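Local coordinates for protein phosphatidylinositol-specific phospholipase C (Listeria monocytogenes, PDB 2PLC) that belongs to the phosphatidylinositol-specific phospholipase C family and folds as a TIM-type barrel built around parallel strands, at residues A65-L69 with S114-I119; N96-T100 with L145-G150; F130-R135 with V165-F171; I182-Y186 with E197-T201. One frame throughout, in Å; residues are numbered along the deposited sequence.

Contact 1 (A65-L69 with S114-I119); sequences AKDNL and SFDYRI
The carbonyl of D67 lies over one face of the R118 guanidinium. Its O is 2.9 Å from R118 NH1, but the angle is too poor for a hydrogen bond. R118 gets there by folding back: its chain bends at chi2 and chi3 (-60° and -54°), which lays the guanidinium beside the loop. Its NH2 also lies 3.7 Å from L69 CD1. The other methyl of L69, CD2, packs on I119 CG2 at 3.9 Å. At the start of the segment, S114 OG gives a weak hydrogen bond of 3.3 Å to D67 OD2.

F115 lies against the loop backbone beside them. With CG anti to the backbone N (chi1 177°), its ring reaches the loop. The edge of the ring meets the backbone at D67 N and K66 C. Its CE1 is 4.1 Å from A65 CB. I119 CG2 lies over one face of this ring, so that one methyl packs on both F115 and L69.

The loop itself makes a type I beta turn from K66 to L69, closed by L69 N to K66 O at 2.7 Å. Further out, N68 ND2 bonds Y72 OH. K66 NZ bonds G74 O, and K66 also makes a cation-pi contact with Y72.

In the barrel the contact joins the loop between strands 60-65 and 70-73 to helix 114-125. A65 is tied by backbone bonds to K106 and E108, while F115 and I119 pack on L105 of strand 101-107. I119 also touches L164 of strand 164-166.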
loop_
_atom_site.group_PDB
_atom_site.type_symbol
_atom_site.label_atom_id
_atom_site.label_comp_id
_atom_site.label_asym_id
_atom_site.label_seq_id
_atom_site.Cartn_x
_atom_site.Cartn_y
_atom_site.Cartn_z
ATOM N N ALA A 65 -1.964 1.567 -13.056
ATOM C CA ALA A 65 -2.267 0.950 -14.347
ATOM C C ALA A 65 -3.023 1.861 -15.311
ATOM O O ALA A 65 -3.529 2.911 -14.921
ATOM C CB ALA A 65 -3.064 -0.337 -14.126
ATOM N N LYS A 66 -3.072 1.452 -16.580
ATOM C CA LYS A 66 -3.790 2.183 -17.625
ATOM C C LYS A 66 -4.879 1.272 -18.197
ATOM O O LYS A 66 -4.842 0.062 -17.968
ATOM C CB LYS A 66 -2.833 2.655 -18.717
ATOM C CG LYS A 66 -1.945 3.796 -18.263
ATOM C CD LYS A 66 -1.174 4.409 -19.416
ATOM C CE LYS A 66 -0.342 5.585 -18.942
ATOM N NZ LYS A 66 0.536 6.102 -20.020
ATOM N N ASP A 67 -5.840 1.835 -18.933
ATOM C CA ASP A 67 -6.947 1.037 -19.475
ATOM C C ASP A 67 -6.600 -0.136 -20.400
ATOM O O ASP A 67 -7.472 -0.931 -20.754
ATOM C CB ASP A 67 -8.074 1.918 -20.057
ATOM C CG ASP A 67 -7.631 2.775 -21.235
ATOM O OD1 ASP A 67 -6.499 2.610 -21.739
ATOM O OD2 ASP A 67 -8.440 3.625 -21.665
ATOM N N ASN A 68 -5.330 -0.248 -20.783
ATOM C CA ASN A 68 -4.875 -1.367 -21.609
ATOM C C ASN A 68 -4.544 -2.510 -20.647
ATOM O O ASN A 68 -4.096 -3.576 -21.061
ATOM C CB ASN A 68 -3.636 -0.983 -22.436
ATOM C CG ASN A 68 -2.468 -0.507 -21.579
ATOM O OD1 ASN A 68 -2.641 -0.090 -20.435
ATOM N ND2 ASN A 68 -1.268 -0.554 -22.143
ATOM N N LEU A 69 -4.759 -2.244 -19.356
ATOM C CA LEU A 69 -4.525 -3.180 -18.256
ATOM C C LEU A 69 -3.064 -3.510 -17.969
ATOM O O LEU A 69 -2.758 -4.568 -17.429
ATOM C CB LEU A 69 -5.337 -4.464 -18.446
ATOM C CG LEU A 69 -6.854 -4.280 -18.422
ATOM C CD1 LEU A 69 -7.536 -5.631 -18.557
ATOM C CD2 LEU A 69 -7.268 -3.598 -17.133
ATOM N N SER A 114 -13.494 4.821 -18.559
ATOM C CA SER A 114 -13.279 3.567 -19.276
ATOM C C SER A 114 -12.440 2.592 -18.441
ATOM O O SER A 114 -12.614 1.374 -18.535
ATOM C CB SER A 114 -12.608 3.831 -20.631
ATOM O OG SER A 114 -11.373 4.512 -20.480
ATOM N N PHE A 115 -11.549 3.142 -17.616
ATOM C CA PHE A 115 -10.686 2.351 -16.741
ATOM C C PHE A 115 -11.544 1.526 -15.786
ATOM O O PHE A 115 -11.288 0.343 -15.567
ATOM C CB PHE A 115 -9.758 3.274 -15.936
ATOM C CG PHE A 115 -8.870 2.550 -14.955
ATOM C CD1 PHE A 115 -7.643 2.024 -15.359
ATOM C CD2 PHE A 115 -9.263 2.384 -13.626
ATOM C CE1 PHE A 115 -6.824 1.340 -14.455
ATOM C CE2 PHE A 115 -8.452 1.703 -12.719
ATOM C CZ PHE A 115 -7.229 1.181 -13.135
ATOM N N ASP A 116 -12.569 2.170 -15.238
ATOM C CA ASP A 116 -13.490 1.538 -14.304
ATOM C C ASP A 116 -14.148 0.296 -14.914
ATOM O O ASP A 116 -14.219 -0.752 -14.272
ATOM C CB ASP A 116 -14.557 2.550 -13.873
ATOM C CG ASP A 116 -15.298 2.125 -12.620
ATOM O OD1 ASP A 116 -14.679 2.137 -11.533
ATOM O OD2 ASP A 116 -16.500 1.789 -12.719
ATOM N N TYR A 117 -14.589 0.408 -16.165
ATOM C CA TYR A 117 -15.242 -0.702 -16.861
ATOM C C TYR A 117 -14.272 -1.788 -17.309
ATOM O O TYR A 117 -14.610 -2.972 -17.303
ATOM C CB TYR A 117 -16.041 -0.185 -18.061
ATOM C CG TYR A 117 -17.160 0.758 -17.676
ATOM C CD1 TYR A 117 -18.110 0.391 -16.717
ATOM C CD2 TYR A 117 -17.256 2.030 -18.246
ATOM C CE1 TYR A 117 -19.125 1.266 -16.330
ATOM C CE2 TYR A 117 -18.268 2.916 -17.867
ATOM C CZ TYR A 117 -19.197 2.527 -16.908
ATOM O OH TYR A 117 -20.192 3.401 -16.523
ATOM N N ARG A 118 -13.066 -1.374 -17.685
ATOM C CA ARG A 118 -12.036 -2.298 -18.150
ATOM C C ARG A 118 -11.517 -3.257 -17.086
ATOM O O ARG A 118 -11.326 -4.438 -17.367
ATOM C CB ARG A 118 -10.863 -1.529 -18.762
ATOM C CG ARG A 118 -11.121 -0.978 -20.159
ATOM C CD ARG A 118 -11.444 -2.095 -21.153
ATOM N NE ARG A 118 -10.427 -3.149 -21.168
ATOM C CZ ARG A 118 -9.349 -3.156 -21.950
ATOM N NH1 ARG A 118 -9.127 -2.162 -22.804
ATOM N NH2 ARG A 118 -8.479 -4.156 -21.870
ATOM N N ILE A 119 -11.284 -2.749 -15.877
ATOM C CA ILE A 119 -10.769 -3.576 -14.783
ATOM C C ILE A 119 -11.792 -4.543 -14.197
ATOM O O ILE A 119 -11.416 -5.516 -13.543
ATOM C CB ILE A 119 -10.216 -2.721 -13.613
ATOM C CG1 ILE A 119 -11.311 -1.788 -13.073
ATOM C CG2 ILE A 119 -8.983 -1.955 -14.057
ATOM C CD1 ILE A 119 -10.908 -0.990 -11.854
#

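Contact 2 (N96-T100 with L145-G150); sequences NPKET and LKDVRG
Two type I beta turns meet here, N96 to E99 and K146 to R149, each in a loop leading to a parallel strand of the barrel: 101-107 and 152-157. The tight part is at R149, G150 and T100. R149 NH1 donates to K98 O at 2.9 Å, with an N-H...O angle of 157°. The oxygen sits at the edge of the guanidinium, close to its plane, and NH1 is tilted 23° from the carbonyl plane. L145 CB covers the centre of one guanidinium face. Outside the two segments, M7 O takes a bond from NH1, and D12 and L10 O hold NH2. The group is thus gripped at both terminal nitrogens, which fixes its rotation. Next to it, G150 N makes a weak hydrogen bond of 2.9 Å to E99 O. T100 is buried: its CB lies 3.3 Å from V148 O, and its CG2 packs on L145 CD2 at 3.9 Å.

The looser side is formed by the exposed P97 and K98. The aliphatic chain of K98 bends at chi2 (-64°) and brings CD to 3.8 Å from R149 CD, with the two chains crossing at a slant. Near P97 a water donates to P97 O and, weakly, to R149 O.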
loop_
_atom_site.group_PDB
_atom_site.type_symbol
_atom_site.label_atom_id
_atom_site.label_comp_id
_atom_site.label_asym_id
_atom_site.label_seq_id
_atom_site.Cartn_x
_atom_site.Cartn_y
_atom_site.Cartn_z
ATOM N N ASN A 96 -0.676 -18.430 2.007
ATOM C CA ASN A 96 -0.710 -17.885 3.367
ATOM C C ASN A 96 -2.083 -17.230 3.520
ATOM O O ASN A 96 -2.204 -16.006 3.489
ATOM C CB ASN A 96 0.395 -16.842 3.530
ATOM C CG ASN A 96 1.710 -17.303 2.944
ATOM O OD1 ASN A 96 2.471 -18.026 3.586
ATOM N ND2 ASN A 96 1.973 -16.911 1.703
ATOM N N PRO A 97 -3.130 -18.051 3.728
ATOM C CA PRO A 97 -4.539 -17.673 3.883
ATOM C C PRO A 97 -5.001 -16.789 5.045
ATOM O O PRO A 97 -6.170 -16.405 5.084
ATOM C CB PRO A 97 -5.243 -19.026 3.887
ATOM C CG PRO A 97 -4.265 -19.885 4.598
ATOM C CD PRO A 97 -2.965 -19.501 3.946
ATOM N N LYS A 98 -4.121 -16.471 5.989
ATOM C CA LYS A 98 -4.527 -15.622 7.108
ATOM C C LYS A 98 -4.073 -14.174 6.953
ATOM O O LYS A 98 -4.476 -13.306 7.726
ATOM C CB LYS A 98 -4.036 -16.196 8.441
ATOM C CG LYS A 98 -4.738 -17.480 8.884
ATOM C CD LYS A 98 -6.215 -17.244 9.164
ATOM C CE LYS A 98 -6.909 -18.521 9.611
ATOM N NZ LYS A 98 -8.358 -18.297 9.873
ATOM N N GLU A 99 -3.248 -13.919 5.939
ATOM C CA GLU A 99 -2.737 -12.578 5.669
ATOM C C GLU A 99 -3.762 -11.760 4.899
ATOM O O GLU A 99 -4.692 -12.308 4.316
ATOM C CB GLU A 99 -1.447 -12.651 4.849
ATOM C CG GLU A 99 -0.358 -13.519 5.444
ATOM C CD GLU A 99 0.031 -13.103 6.841
ATOM O OE1 GLU A 99 0.567 -11.991 7.009
ATOM O OE2 GLU A 99 -0.185 -13.896 7.774
ATOM N N THR A 100 -3.598 -10.442 4.932
ATOM C CA THR A 100 -4.483 -9.529 4.218
ATOM C C THR A 100 -3.626 -8.481 3.526
ATOM O O THR A 100 -2.592 -8.059 4.047
ATOM C CB THR A 100 -5.521 -8.838 5.147
ATOM O OG1 THR A 100 -6.177 -7.778 4.431
ATOM C CG2 THR A 100 -4.863 -8.270 6.383
ATOM N N LEU A 145 -9.513 -8.031 11.337
ATOM C CA LEU A 145 -8.781 -9.090 10.659
ATOM C C LEU A 145 -9.647 -10.299 10.336
ATOM O O LEU A 145 -9.350 -11.054 9.410
ATOM C CB LEU A 145 -7.585 -9.532 11.498
ATOM C CG LEU A 145 -6.373 -8.607 11.551
ATOM C CD1 LEU A 145 -5.302 -9.253 12.394
ATOM C CD2 LEU A 145 -5.843 -8.373 10.152
ATOM N N LYS A 146 -10.723 -10.476 11.092
ATOM C CA LYS A 146 -11.613 -11.603 10.876
ATOM C C LYS A 146 -12.259 -11.506 9.494
ATOM O O LYS A 146 -12.248 -12.474 8.730
ATOM C CB LYS A 146 -12.674 -11.650 11.982
ATOM C CG LYS A 146 -13.296 -13.023 12.211
ATOM C CD LYS A 146 -14.562 -13.231 11.385
ATOM C CE LYS A 146 -15.833 -12.837 12.150
ATOM N NZ LYS A 146 -15.868 -11.413 12.613
ATOM N N ASP A 147 -12.745 -10.313 9.154
ATOM C CA ASP A 147 -13.415 -10.059 7.875
ATOM C C ASP A 147 -12.521 -10.020 6.631
ATOM O O ASP A 147 -13.006 -10.200 5.511
ATOM C CB ASP A 147 -14.204 -8.747 7.954
ATOM C CG ASP A 147 -15.183 -8.720 9.115
ATOM O OD1 ASP A 147 -16.058 -9.611 9.177
ATOM O OD2 ASP A 147 -15.072 -7.809 9.965
ATOM N N VAL A 148 -11.228 -9.778 6.828
ATOM C CA VAL A 148 -10.285 -9.687 5.716
ATOM C C VAL A 148 -9.255 -10.817 5.636
ATOM O O VAL A 148 -8.240 -10.675 4.957
ATOM C CB VAL A 148 -9.535 -8.324 5.724
ATOM C CG1 VAL A 148 -10.490 -7.185 5.402
ATOM C CG2 VAL A 148 -8.874 -8.087 7.074
ATOM N N ARG A 149 -9.502 -11.934 6.315
ATOM C CA ARG A 149 -8.557 -13.052 6.262
ATOM C C ARG A 149 -8.443 -13.592 4.829
ATOM O O ARG A 149 -9.451 -13.924 4.193
ATOM C CB ARG A 149 -8.977 -14.179 7.216
ATOM C CG ARG A 149 -8.828 -13.870 8.702
ATOM C CD ARG A 149 -7.384 -13.600 9.108
ATOM N NE ARG A 149 -7.239 -13.510 10.561
ATOM C CZ ARG A 149 -6.139 -13.110 11.199
ATOM N NH1 ARG A 149 -5.056 -12.750 10.524
ATOM N NH2 ARG A 149 -6.119 -13.071 12.523
ATOM N N GLY A 150 -7.212 -13.645 4.321
ATOM C CA GLY A 150 -6.969 -14.135 2.975
ATOM C C GLY A 150 -7.615 -13.298 1.886
ATOM O O GLY A 150 -7.905 -13.810 0.801
HETATM O O HOH W 1 -8.905 -17.180 4.687
#

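Contact 3 (F130-R135 with V165-F171); sequences FYTTPR and VINSRKF
Backbone bonds join strands 132-134 and 169-171 in antiparallel fashion. T133 and K170 are the hydrogen-bonded pair, flanked by the non-hydrogen-bonded pairs T132-F171 and P134-R169. K170 N donates to T133 O at 2.7 Å. T133 N returns a bond to K170 O at 3.1 Å. Beyond the strand, R135 N bonds S168 O at 3.0 Å. S168 belongs to the type II' turn from I166 to R169.

Side-chain polar contacts are weaker. T132 OG1, anti to its own N (chi1 -168°), makes a weak bond to K170 O and also lies over one face of the F171 ring. R135 NE gives a weak bond to N167 O, which approaches at the guanidinium edge.

Packing completes the contact. The R169 chain bends twice and lays its guanidinium on the strand, with T133 C 3.7 Å above its centre and T132 CG2 at its edge. R135 CD meets V165 CG1 at 3.5 Å. F130 CB touches F171 CD2 at 3.7 Å, and I166 CD1 covers the other face of the F171 ring.

Strand 132-134 lies beside strand 169-174, which also pairs with 152-157 and 164-166. F130, I166 and F171 pack on I123 of helix 114-125.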
loop_
_atom_site.group_PDB
_atom_site.type_symbol
_atom_site.label_atom_id
_atom_site.label_comp_id
_atom_site.label_asym_id
_atom_site.label_seq_id
_atom_site.Cartn_x
_atom_site.Cartn_y
_atom_site.Cartn_z
ATOM N N PHE A 130 -11.385 -10.741 -2.773
ATOM C CA PHE A 130 -11.631 -9.335 -2.474
ATOM C C PHE A 130 -12.629 -9.120 -1.342
ATOM O O PHE A 130 -13.674 -9.776 -1.295
ATOM C CB PHE A 130 -12.120 -8.598 -3.728
ATOM C CG PHE A 130 -11.017 -8.192 -4.655
ATOM C CD1 PHE A 130 -10.516 -9.086 -5.594
ATOM C CD2 PHE A 130 -10.447 -6.927 -4.560
ATOM C CE1 PHE A 130 -9.459 -8.730 -6.425
ATOM C CE2 PHE A 130 -9.391 -6.561 -5.385
ATOM C CZ PHE A 130 -8.894 -7.466 -6.320
ATOM N N TYR A 131 -12.284 -8.234 -0.409
ATOM C CA TYR A 131 -13.185 -7.904 0.686
ATOM C C TYR A 131 -14.291 -7.093 0.033
ATOM O O TYR A 131 -14.036 -6.047 -0.568
ATOM C CB TYR A 131 -12.497 -7.054 1.749
ATOM C CG TYR A 131 -13.463 -6.410 2.729
ATOM C CD1 TYR A 131 -14.082 -7.158 3.728
ATOM C CD2 TYR A 131 -13.740 -5.046 2.663
ATOM C CE1 TYR A 131 -14.954 -6.558 4.637
ATOM C CE2 TYR A 131 -14.602 -4.442 3.560
ATOM C CZ TYR A 131 -15.204 -5.198 4.545
ATOM O OH TYR A 131 -16.044 -4.582 5.444
ATOM N N THR A 132 -15.521 -7.554 0.190
ATOM C CA THR A 132 -16.633 -6.876 -0.434
ATOM C C THR A 132 -17.839 -6.722 0.489
ATOM O O THR A 132 -18.050 -7.529 1.391
ATOM C CB THR A 132 -17.011 -7.619 -1.728
ATOM O OG1 THR A 132 -17.909 -6.815 -2.494
ATOM C CG2 THR A 132 -17.644 -8.975 -1.416
ATOM N N THR A 133 -18.589 -5.642 0.286
ATOM C CA THR A 133 -19.789 -5.345 1.070
ATOM C C THR A 133 -20.918 -4.963 0.109
ATOM O O THR A 133 -20.667 -4.690 -1.065
ATOM C CB THR A 133 -19.556 -4.163 2.047
ATOM O OG1 THR A 133 -19.235 -2.977 1.306
ATOM C CG2 THR A 133 -18.438 -4.480 3.030
ATOM N N PRO A 134 -22.179 -4.954 0.587
ATOM C CA PRO A 134 -23.329 -4.600 -0.257
ATOM C C PRO A 134 -23.235 -3.181 -0.812
ATOM O O PRO A 134 -22.680 -2.293 -0.166
ATOM C CB PRO A 134 -24.508 -4.729 0.706
ATOM C CG PRO A 134 -24.056 -5.803 1.648
ATOM C CD PRO A 134 -22.632 -5.400 1.919
ATOM N N ARG A 135 -23.773 -2.978 -2.012
ATOM C CA ARG A 135 -23.755 -1.663 -2.650
ATOM C C ARG A 135 -24.576 -0.649 -1.854
ATOM O O ARG A 135 -24.246 0.539 -1.818
ATOM C CB ARG A 135 -24.266 -1.761 -4.093
ATOM C CG ARG A 135 -24.634 -0.422 -4.725
ATOM C CD ARG A 135 -24.679 -0.497 -6.245
ATOM N NE ARG A 135 -25.413 -1.662 -6.737
ATOM C CZ ARG A 135 -26.739 -1.763 -6.771
ATOM N NH1 ARG A 135 -27.502 -0.765 -6.337
ATOM N NH2 ARG A 135 -27.305 -2.864 -7.248
ATOM N N VAL A 165 -17.846 -0.828 -7.963
ATOM C CA VAL A 165 -19.073 -1.583 -7.756
ATOM C C VAL A 165 -19.291 -2.550 -8.918
ATOM O O VAL A 165 -19.378 -2.137 -10.076
ATOM C CB VAL A 165 -20.305 -0.653 -7.632
ATOM C CG1 VAL A 165 -21.548 -1.472 -7.349
ATOM C CG2 VAL A 165 -20.094 0.378 -6.531
ATOM N N ILE A 166 -19.321 -3.839 -8.605
ATOM C CA ILE A 166 -19.550 -4.872 -9.609
ATOM C C ILE A 166 -20.782 -5.640 -9.146
ATOM O O ILE A 166 -20.742 -6.356 -8.139
ATOM C CB ILE A 166 -18.333 -5.831 -9.762
ATOM C CG1 ILE A 166 -17.064 -5.032 -10.080
ATOM C CG2 ILE A 166 -18.585 -6.831 -10.891
ATOM C CD1 ILE A 166 -15.815 -5.882 -10.201
ATOM N N ASN A 167 -21.877 -5.454 -9.884
ATOM C CA ASN A 167 -23.174 -6.066 -9.591
ATOM C C ASN A 167 -23.798 -5.383 -8.382
ATOM O O ASN A 167 -24.093 -4.190 -8.424
ATOM C CB ASN A 167 -23.048 -7.577 -9.367
ATOM C CG ASN A 167 -22.885 -8.344 -10.663
ATOM O OD1 ASN A 167 -23.863 -8.616 -11.361
ATOM N ND2 ASN A 167 -21.646 -8.687 -10.998
ATOM N N SER A 168 -23.998 -6.133 -7.308
ATOM C CA SER A 168 -24.577 -5.568 -6.098
ATOM C C SER A 168 -23.540 -5.527 -4.986
ATOM O O SER A 168 -23.874 -5.316 -3.819
ATOM C CB SER A 168 -25.793 -6.385 -5.659
ATOM O OG SER A 168 -26.832 -6.292 -6.618
ATOM N N ARG A 169 -22.279 -5.723 -5.363
ATOM C CA ARG A 169 -21.182 -5.722 -4.406
ATOM C C ARG A 169 -20.228 -4.549 -4.611
ATOM O O ARG A 169 -19.903 -4.183 -5.745
ATOM C CB ARG A 169 -20.406 -7.043 -4.481
ATOM C CG ARG A 169 -21.250 -8.281 -4.237
ATOM C CD ARG A 169 -21.917 -8.258 -2.866
ATOM N NE ARG A 169 -20.988 -8.555 -1.776
ATOM C CZ ARG A 169 -21.324 -8.577 -0.488
ATOM N NH1 ARG A 169 -22.570 -8.315 -0.114
ATOM N NH2 ARG A 169 -20.417 -8.880 0.430
ATOM N N LYS A 170 -19.816 -3.951 -3.495
ATOM C CA LYS A 170 -18.884 -2.829 -3.489
ATOM C C LYS A 170 -17.529 -3.399 -3.082
ATOM O O LYS A 170 -17.351 -3.848 -1.948
ATOM C CB LYS A 170 -19.338 -1.765 -2.487
ATOM C CG LYS A 170 -18.510 -0.489 -2.512
ATOM C CD LYS A 170 -19.063 0.568 -1.562
ATOM C CE LYS A 170 -18.933 0.147 -0.107
ATOM N NZ LYS A 170 -19.316 1.248 0.824
ATOM N N PHE A 171 -16.598 -3.414 -4.031
ATOM C CA PHE A 171 -15.256 -3.947 -3.811
ATOM C C PHE A 171 -14.330 -2.984 -3.082
ATOM O O PHE A 171 -13.767 -2.066 -3.678
ATOM C CB PHE A 171 -14.642 -4.389 -5.142
ATOM C CG PHE A 171 -15.262 -5.637 -5.703
ATOM C CD1 PHE A 171 -16.603 -5.659 -6.079
ATOM C CD2 PHE A 171 -14.515 -6.804 -5.821
ATOM C CE1 PHE A 171 -17.190 -6.825 -6.563
ATOM C CE2 PHE A 171 -15.090 -7.977 -6.303
ATOM C CZ PHE A 171 -16.431 -7.989 -6.674
#

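Contact 4 (I182-Y186 with E197-T201); sequences IQDDY and EIVQT
The carboxylates of D185 and E197 meet with their planes 84° apart, nearly perpendicular. D185 OD2 is 2.6 Å from E197 OE1 and 3.1 Å from E197 OE2, so one oxygen faces both of its partner's. The shorter distance suggests that one of the acids probably holds a proton. This pair lies in a beta-alpha-beta unit made of strand 180-183, helix 191-207 and strand 212-216. D185 lies in the loop just after strand 180-183, at the centre of an inverse gamma turn. Its CG is anti to the backbone N (chi1 177°), which carries the carboxylate to the helix. E197 runs extended beyond CG to meet it. K194 NZ, one turn earlier on the helix, bonds D185 O.

Q183 carries the rest of the contact, pointing from the strand at the helix. Its chain bends at chi2 (-84°) and crosses T201 at a slant. Its CB and CG both pack on T201 OG1, while T201 CG2 lies 4.0 Å from CB. Its backbone pairs with L214 and H216 of neighbouring strand 212-216. T201 OG1 is itself fixed by a 2.7 Å hydrogen bond to E197 O, which also accepts from T201 N at 3.2 Å.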
loop_
_atom_site.group_PDB
_atom_site.type_symbol
_atom_site.label_atom_id
_atom_site.label_comp_id
_atom_site.label_asym_id
_atom_site.label_seq_id
_atom_site.Cartn_x
_atom_site.Cartn_y
_atom_site.Cartn_z
ATOM N N ILE A 182 -4.301 10.863 4.766
ATOM C CA ILE A 182 -3.149 10.719 3.880
ATOM C C ILE A 182 -2.055 11.793 3.959
ATOM O O ILE A 182 -2.322 12.991 3.854
ATOM C CB ILE A 182 -3.611 10.590 2.400
ATOM C CG1 ILE A 182 -4.619 9.446 2.267
ATOM C CG2 ILE A 182 -2.413 10.334 1.477
ATOM C CD1 ILE A 182 -5.221 9.316 0.897
ATOM N N GLN A 183 -0.823 11.342 4.168
ATOM C CA GLN A 183 0.328 12.232 4.195
ATOM C C GLN A 183 1.103 11.849 2.938
ATOM O O GLN A 183 1.683 10.764 2.858
ATOM C CB GLN A 183 1.184 12.018 5.449
ATOM C CG GLN A 183 2.387 12.967 5.564
ATOM C CD GLN A 183 3.616 12.487 4.800
ATOM O OE1 GLN A 183 4.304 11.567 5.233
ATOM N NE2 GLN A 183 3.897 13.118 3.663
ATOM N N ASP A 184 1.058 12.719 1.937
ATOM C CA ASP A 184 1.737 12.465 0.680
ATOM C C ASP A 184 2.434 13.711 0.154
ATOM O O ASP A 184 2.195 14.142 -0.977
ATOM C CB ASP A 184 0.741 11.932 -0.351
ATOM C CG ASP A 184 1.418 11.363 -1.587
ATOM O OD1 ASP A 184 2.611 11.009 -1.523
ATOM O OD2 ASP A 184 0.740 11.258 -2.626
ATOM N N ASP A 185 3.282 14.300 0.988
ATOM C CA ASP A 185 4.045 15.478 0.595
ATOM C C ASP A 185 5.290 14.957 -0.138
ATOM O O ASP A 185 6.364 14.785 0.455
ATOM C CB ASP A 185 4.434 16.285 1.837
ATOM C CG ASP A 185 5.286 17.495 1.507
ATOM O OD1 ASP A 185 5.113 18.082 0.418
ATOM O OD2 ASP A 185 6.140 17.860 2.340
ATOM N N TYR A 186 5.128 14.685 -1.429
ATOM C CA TYR A 186 6.217 14.146 -2.242
ATOM C C TYR A 186 7.020 15.193 -3.017
ATOM O O TYR A 186 8.189 14.962 -3.338
ATOM C CB TYR A 186 5.660 13.125 -3.240
ATOM C CG TYR A 186 4.760 13.751 -4.279
ATOM C CD1 TYR A 186 3.402 13.953 -4.026
ATOM C CD2 TYR A 186 5.276 14.193 -5.500
ATOM C CE1 TYR A 186 2.578 14.585 -4.964
ATOM C CE2 TYR A 186 4.462 14.827 -6.444
ATOM C CZ TYR A 186 3.116 15.021 -6.169
ATOM O OH TYR A 186 2.318 15.659 -7.096
ATOM N N GLU A 197 6.762 15.696 9.166
ATOM C CA GLU A 197 5.441 15.290 8.693
ATOM C C GLU A 197 5.194 13.805 8.907
ATOM O O GLU A 197 4.068 13.385 9.177
ATOM C CB GLU A 197 5.281 15.634 7.214
ATOM C CG GLU A 197 5.363 17.119 6.937
ATOM C CD GLU A 197 5.363 17.432 5.462
ATOM O OE1 GLU A 197 6.051 16.720 4.701
ATOM O OE2 GLU A 197 4.682 18.397 5.060
ATOM N N ILE A 198 6.245 13.004 8.766
ATOM C CA ILE A 198 6.120 11.565 8.973
ATOM C C ILE A 198 5.861 11.307 10.458
ATOM O O ILE A 198 4.881 10.660 10.811
ATOM C CB ILE A 198 7.390 10.804 8.491
ATOM C CG1 ILE A 198 7.500 10.892 6.966
ATOM C CG2 ILE A 198 7.327 9.338 8.914
ATOM C CD1 ILE A 198 8.817 10.377 6.410
ATOM N N VAL A 199 6.703 11.880 11.318
ATOM C CA VAL A 199 6.579 11.732 12.771
ATOM C C VAL A 199 5.225 12.219 13.302
ATOM O O VAL A 199 4.582 11.538 14.107
ATOM C CB VAL A 199 7.728 12.477 13.501
ATOM C CG1 VAL A 199 7.475 12.526 14.990
ATOM C CG2 VAL A 199 9.047 11.769 13.247
ATOM N N GLN A 200 4.788 13.387 12.839
ATOM C CA GLN A 200 3.508 13.946 13.267
ATOM C C GLN A 200 2.330 13.046 12.890
ATOM O O GLN A 200 1.424 12.835 13.694
ATOM C CB GLN A 200 3.317 15.343 12.677
ATOM C CG GLN A 200 4.233 16.385 13.282
ATOM C CD GLN A 200 4.103 17.740 12.617
ATOM O OE1 GLN A 200 3.199 17.963 11.809
ATOM N NE2 GLN A 200 5.017 18.653 12.946
ATOM N N THR A 201 2.364 12.500 11.675
ATOM C CA THR A 201 1.303 11.625 11.180
ATOM C C THR A 201 1.278 10.290 11.910
ATOM O O THR A 201 0.212 9.723 12.138
ATOM C CB THR A 201 1.447 11.403 9.667
ATOM O OG1 THR A 201 1.473 12.680 9.022
ATOM C CG2 THR A 201 0.274 10.593 9.115
#

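Contacts 1 and 2 interleave along the chain, as do contacts 2 and 3; contact 3 opens after contact 1 closes, and contact 4 comes last. Contacts 2 and 3 touch, where Y131 packs on D147 and V148. Contacts 1 and 3 come within about 6 Å at their nearest atoms and share helix 114-125, which meets the loop in one and backs the strands in the other. Contacts 1 to 3 all adjoin strands of the mixed sheet, among them 60-65, 101-107, 152-157 and 169-174. Contact 4 lies by strands 180-183 and 212-216. Its centre is 28 Å from that of contact 2, across the centre of the chain. Both groups of strands probably belong to one barrel.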